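Local structure of Adp-heptose LPS heptosyltransferase II (Escherichia coli, 1PSW) at residues Q215-S221 and W242-G248; M182-G188 and C262-N268. The protein transfers the second L-glycero-D-manno-heptose from ADP-heptose onto the heptosyl-Kdo2-lipid A module during assembly of the lipopolysaccharide inner core. All coordinates share one frame; numbering follows the deposited sequence.

Contact 1: Q215-S221 and W242-G248; sequences QVVLFGS and WCRNLAG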
# COMPACT_ATOMS: atom_id res chain seq x y z
N GLN A 215 3.64 -8.63 22.08
CA GLN A 215 2.94 -9.75 21.47
C GLN A 215 3.10 -9.46 19.97
O GLN A 215 3.27 -8.30 19.58
CB GLN A 215 1.46 -9.81 21.87
CG GLN A 215 0.59 -8.66 21.39
CD GLN A 215 -0.88 -8.91 21.69
OE1 GLN A 215 -1.47 -9.85 21.17
NE2 GLN A 215 -1.47 -8.08 22.54
N VAL A 216 3.06 -10.50 19.15
CA VAL A 216 3.25 -10.33 17.71
C VAL A 216 2.00 -10.71 16.92
O VAL A 216 1.25 -11.62 17.30
CB VAL A 216 4.46 -11.19 17.25
CG1 VAL A 216 4.62 -11.14 15.73
CG2 VAL A 216 5.72 -10.68 17.93
N VAL A 217 1.77 -9.99 15.83
CA VAL A 217 0.64 -10.24 14.96
C VAL A 217 1.18 -10.27 13.54
O VAL A 217 1.91 -9.36 13.13
CB VAL A 217 -0.43 -9.13 15.07
CG1 VAL A 217 -1.61 -9.44 14.17
CG2 VAL A 217 -0.88 -8.98 16.52
N LEU A 218 0.82 -11.31 12.79
CA LEU A 218 1.28 -11.48 11.41
C LEU A 218 0.17 -11.08 10.46
O LEU A 218 -0.95 -11.59 10.56
CB LEU A 218 1.65 -12.95 11.17
CG LEU A 218 2.49 -13.60 12.28
CD1 LEU A 218 2.63 -15.11 12.05
CD2 LEU A 218 3.86 -12.93 12.34
N PHE A 219 0.47 -10.17 9.54
CA PHE A 219 -0.51 -9.70 8.56
C PHE A 219 -0.13 -10.18 7.17
O PHE A 219 1.05 -10.35 6.87
CB PHE A 219 -0.57 -8.16 8.52
CG PHE A 219 -1.00 -7.53 9.81
CD1 PHE A 219 -2.31 -7.62 10.24
CD2 PHE A 219 -0.08 -6.82 10.59
CE1 PHE A 219 -2.71 -7.01 11.43
CE2 PHE A 219 -0.46 -6.21 11.77
CZ PHE A 219 -1.78 -6.30 12.20
N GLY A 220 -1.13 -10.39 6.32
CA GLY A 220 -0.87 -10.85 4.97
C GLY A 220 -2.13 -11.33 4.28
O GLY A 220 -3.22 -11.27 4.84
N SER A 221 -1.99 -11.81 3.05
CA SER A 221 -3.13 -12.31 2.29
C SER A 221 -3.30 -13.80 2.56
O SER A 221 -2.51 -14.40 3.29
CB SER A 221 -2.90 -12.10 0.79
OG SER A 221 -1.76 -12.81 0.36
N TRP A 242 1.48 -15.71 22.33
CA TRP A 242 1.66 -14.29 22.10
C TRP A 242 1.99 -13.96 20.64
O TRP A 242 2.57 -12.91 20.35
CB TRP A 242 2.77 -13.75 23.01
CG TRP A 242 2.40 -13.74 24.46
CD1 TRP A 242 3.03 -14.41 25.47
CD2 TRP A 242 1.34 -12.99 25.07
NE1 TRP A 242 2.43 -14.11 26.68
CE2 TRP A 242 1.40 -13.24 26.46
CE3 TRP A 242 0.36 -12.11 24.57
CZ2 TRP A 242 0.51 -12.66 27.36
CZ3 TRP A 242 -0.53 -11.53 25.47
CH2 TRP A 242 -0.45 -11.81 26.85
N CYS A 243 1.62 -14.86 19.74
CA CYS A 243 1.85 -14.64 18.31
C CYS A 243 0.61 -15.11 17.55
O CYS A 243 0.28 -16.30 17.55
CB CYS A 243 3.09 -15.40 17.83
SG CYS A 243 3.47 -15.08 16.08
N ARG A 244 -0.07 -14.18 16.90
CA ARG A 244 -1.28 -14.49 16.14
C ARG A 244 -1.10 -14.34 14.63
O ARG A 244 -0.61 -13.31 14.15
CB ARG A 244 -2.42 -13.59 16.62
CG ARG A 244 -3.76 -13.84 15.94
CD ARG A 244 -4.83 -14.21 16.95
NE ARG A 244 -6.18 -14.14 16.39
CZ ARG A 244 -6.67 -14.98 15.48
NH1 ARG A 244 -5.92 -15.98 15.03
NH2 ARG A 244 -7.90 -14.82 15.02
N ASN A 245 -1.51 -15.37 13.90
CA ASN A 245 -1.41 -15.36 12.45
C ASN A 245 -2.74 -14.88 11.85
O ASN A 245 -3.71 -15.63 11.81
CB ASN A 245 -1.08 -16.78 11.94
CG ASN A 245 -0.95 -16.85 10.43
OD1 ASN A 245 -0.90 -15.82 9.74
ND2 ASN A 245 -0.88 -18.07 9.90
N LEU A 246 -2.78 -13.63 11.39
CA LEU A 246 -3.99 -13.08 10.80
C LEU A 246 -3.90 -13.02 9.27
O LEU A 246 -4.76 -12.44 8.62
CB LEU A 246 -4.29 -11.69 11.38
CG LEU A 246 -4.59 -11.63 12.88
CD1 LEU A 246 -4.93 -10.21 13.30
CD2 LEU A 246 -5.73 -12.57 13.22
N ALA A 247 -2.86 -13.61 8.69
CA ALA A 247 -2.73 -13.60 7.23
C ALA A 247 -3.92 -14.35 6.63
O ALA A 247 -4.15 -15.52 6.96
CB ALA A 247 -1.41 -14.26 6.80
N GLY A 248 -4.67 -13.67 5.77
CA GLY A 248 -5.83 -14.26 5.13
C GLY A 248 -7.11 -14.20 5.96
O GLY A 248 -8.17 -14.62 5.50
O HOH W 1 -3.69 -9.85 7.76
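Val217 meets Leu246 across the two segments, CG1 of the valine lying 3.5 Å from CD1 of the leucine. With chi1 at -179°, Val217 CG1 stands anti to the backbone nitrogen, and from there it also lies above one face of the Phe219 ring, offset toward the rim; one methyl therefore serves both a leucine and an aromatic ring. The other branch of Leu246, CD2, sits over the centre of the Arg244 guanidinium, whose NE is bonded to the carbonyl of Phe174. On the face carrying Val216, Leu218 and Cys243, the small thiol touches two branched neighbours: Cys243 SG is 4.1 Å from Leu218 CD1 and equally far from Val216 CG1. Strands 215-218 and 243-245 run parallel here, the latter at the edge of the 3-2-1-4-5-6 sheet of a Rossmann-like domain of this GT-B enzyme. Their bonds alternate, as in Val216 N to Trp242 O (2.7 Å) and Arg244 N to Val216 O. Farther along, Asn245 turns its amide back on its own segment, OD1 accepting from Ala247 N at 3.1 Å in an Asx turn, while ND2 is held by Asn229 and His225. Gly248 N then reaches Gly220 O from above the carbonyl plane, at 3.0 Å; the positive phi of Gly248 (84°) suits a residue without a side chain. Water 1 joins Gly220 N to Leu246 O.

Contact 2: M182-G188 and C262-N268; sequences MIGFCPG and CKAIVTN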
# COMPACT_ATOMS: atom_id res chain seq x y z
N MSE A 182 1.38 -4.51 20.91
CA MSE A 182 1.59 -5.33 19.73
C MSE A 182 2.59 -4.82 18.71
O MSE A 182 2.71 -3.62 18.45
CB MSE A 182 0.26 -5.52 18.99
CG MSE A 182 -0.92 -5.76 19.90
SE MSE A 182 -2.57 -5.94 18.90
CE MSE A 182 -2.71 -4.18 18.20
N ILE A 183 3.31 -5.77 18.13
CA ILE A 183 4.26 -5.48 17.07
C ILE A 183 3.68 -6.25 15.90
O ILE A 183 3.28 -7.41 16.05
CB ILE A 183 5.66 -6.02 17.40
CG1 ILE A 183 6.22 -5.30 18.65
CG2 ILE A 183 6.57 -5.83 16.19
CD1 ILE A 183 6.52 -3.82 18.43
N GLY A 184 3.59 -5.62 14.74
CA GLY A 184 3.05 -6.31 13.59
C GLY A 184 4.13 -6.71 12.60
O GLY A 184 5.08 -5.96 12.39
N PHE A 185 4.00 -7.90 12.02
CA PHE A 185 4.94 -8.42 11.02
C PHE A 185 4.18 -8.60 9.71
O PHE A 185 3.02 -9.01 9.71
CB PHE A 185 5.50 -9.80 11.41
CG PHE A 185 6.48 -9.80 12.56
CD1 PHE A 185 6.87 -8.62 13.17
CD2 PHE A 185 7.03 -11.01 13.01
CE1 PHE A 185 7.79 -8.63 14.24
CE2 PHE A 185 7.94 -11.04 14.07
CZ PHE A 185 8.33 -9.84 14.68
N CYS A 186 4.83 -8.31 8.59
CA CYS A 186 4.23 -8.49 7.26
C CYS A 186 5.30 -9.28 6.50
O CYS A 186 6.04 -8.72 5.69
CB CYS A 186 4.00 -7.13 6.59
SG CYS A 186 2.89 -6.02 7.48
N PRO A 187 5.38 -10.59 6.74
CA PRO A 187 6.34 -11.52 6.13
C PRO A 187 6.22 -11.85 4.65
O PRO A 187 7.14 -12.42 4.06
CB PRO A 187 6.21 -12.75 7.01
CG PRO A 187 4.75 -12.78 7.30
CD PRO A 187 4.43 -11.33 7.60
N GLY A 188 5.09 -11.49 4.03
CA GLY A 188 4.91 -11.78 2.62
C GLY A 188 5.53 -10.74 1.72
O GLY A 188 6.19 -9.81 2.18
N CYS A 262 -0.78 -1.19 16.20
CA CYS A 262 0.55 -1.72 16.54
C CYS A 262 1.53 -0.64 16.94
O CYS A 262 1.52 0.45 16.37
CB CYS A 262 1.16 -2.46 15.35
SG CYS A 262 0.30 -4.00 14.89
N LYS A 263 2.43 -0.96 17.87
CA LYS A 263 3.44 0.00 18.32
C LYS A 263 4.50 0.21 17.24
O LYS A 263 5.14 1.27 17.17
CB LYS A 263 4.11 -0.49 19.60
CG LYS A 263 3.15 -0.69 20.76
CD LYS A 263 2.62 0.63 21.27
CE LYS A 263 1.66 0.41 22.43
NZ LYS A 263 1.26 1.71 23.05
N ALA A 264 4.70 -0.81 16.41
CA ALA A 264 5.66 -0.77 15.32
C ALA A 264 5.37 -1.90 14.35
O ALA A 264 4.67 -2.85 14.69
CB ALA A 264 7.09 -0.89 15.84
N ILE A 265 5.92 -1.78 13.15
CA ILE A 265 5.73 -2.77 12.10
C ILE A 265 7.07 -3.17 11.50
O ILE A 265 7.96 -2.33 11.38
CB ILE A 265 4.86 -2.19 10.95
CG1 ILE A 265 3.49 -1.75 11.49
CG2 ILE A 265 4.70 -3.22 9.84
CD1 ILE A 265 2.64 -2.88 12.06
N VAL A 266 7.22 -4.44 11.16
CA VAL A 266 8.44 -4.94 10.52
C VAL A 266 7.90 -5.56 9.24
O VAL A 266 6.97 -6.37 9.28
CB VAL A 266 9.14 -6.03 11.35
CG1 VAL A 266 10.39 -6.51 10.63
CG2 VAL A 266 9.50 -5.49 12.72
N THR A 267 8.47 -5.18 8.09
CA THR A 267 7.97 -5.70 6.83
C THR A 267 9.03 -5.71 5.73
O THR A 267 10.07 -5.07 5.83
CB THR A 267 6.81 -4.82 6.32
OG1 THR A 267 6.34 -5.32 5.06
CG2 THR A 267 7.29 -3.39 6.13
N ASN A 268 8.74 -6.47 4.68
CA ASN A 268 9.59 -6.54 3.51
C ASN A 268 9.07 -5.45 2.57
O ASN A 268 8.12 -4.74 2.90
CB ASN A 268 9.42 -7.89 2.79
CG ASN A 268 9.62 -9.08 3.71
OD1 ASN A 268 10.63 -9.18 4.41
ND2 ASN A 268 8.66 -9.99 3.69
O HOH W 2 5.89 -7.50 3.60
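Met182-Cys186 and Ala264-Asn268 run as parallel neighbours, their axes 13° apart, with Gly184 using both its N and its O on the same neighbour: N gives to Ala264 O, and O accepts from Val266 N (2.9 Å). Glycine suits this position because Cys262 SG and Ile265 CD1 lie over its CA, the latter at 3.8 Å, where a side chain would collide. On one face Phe185 and Val266 lie side by side, pointing the same way, with ring atom CE1 3.9 Å from Val266 CG2; Ile183 CD1 meets the methyl of Ala264 on that face. On the other, Cys186 CB packs against Thr267 OG1, a hydroxyl that turns to Asn268 O within its own segment. Asn268 reaches across with ND2, its bond to Gly188 O (2.9 Å) nearly straight at 171° and in its own amide plane, that to Pro187 O weak. Its OD1 accepts from Trp197 N. Cut back to an alanine, this residue would probably leave the Gly188 carbonyl and Trp197 N without their amide mate, and the loop after Cys186 likelier to shift. Backbone hydrogen bonds and apolar packing thus join the strands along their length, whereas near their C-terminal ends a buried side-chain amide serves the backbone with both its donor and its acceptor.

Overall arrangement
Both contacts belong to the second of the chain's two parallel six-stranded sheets, and their centres lie about 9 Å apart. Across that sheet the order is 243-245, 215-218, 182-186, 264-268, so contact 1 is the edge pair and contact 2 the central one; strands 215-218 and 182-186 join them, probably through hydrogen bonds of Phe185 with Val217 and Phe219. Along the chain, contact 1 is nested within the loop that contact 2 closes. Helices 199-211, 225-232 and 252-260 occur in the connections, and the sheet changes direction of growth between 243-245 and 264-268. The loops at the strands' C-terminal ends face the side where GT-B enzymes generally bind the nucleotide sugar.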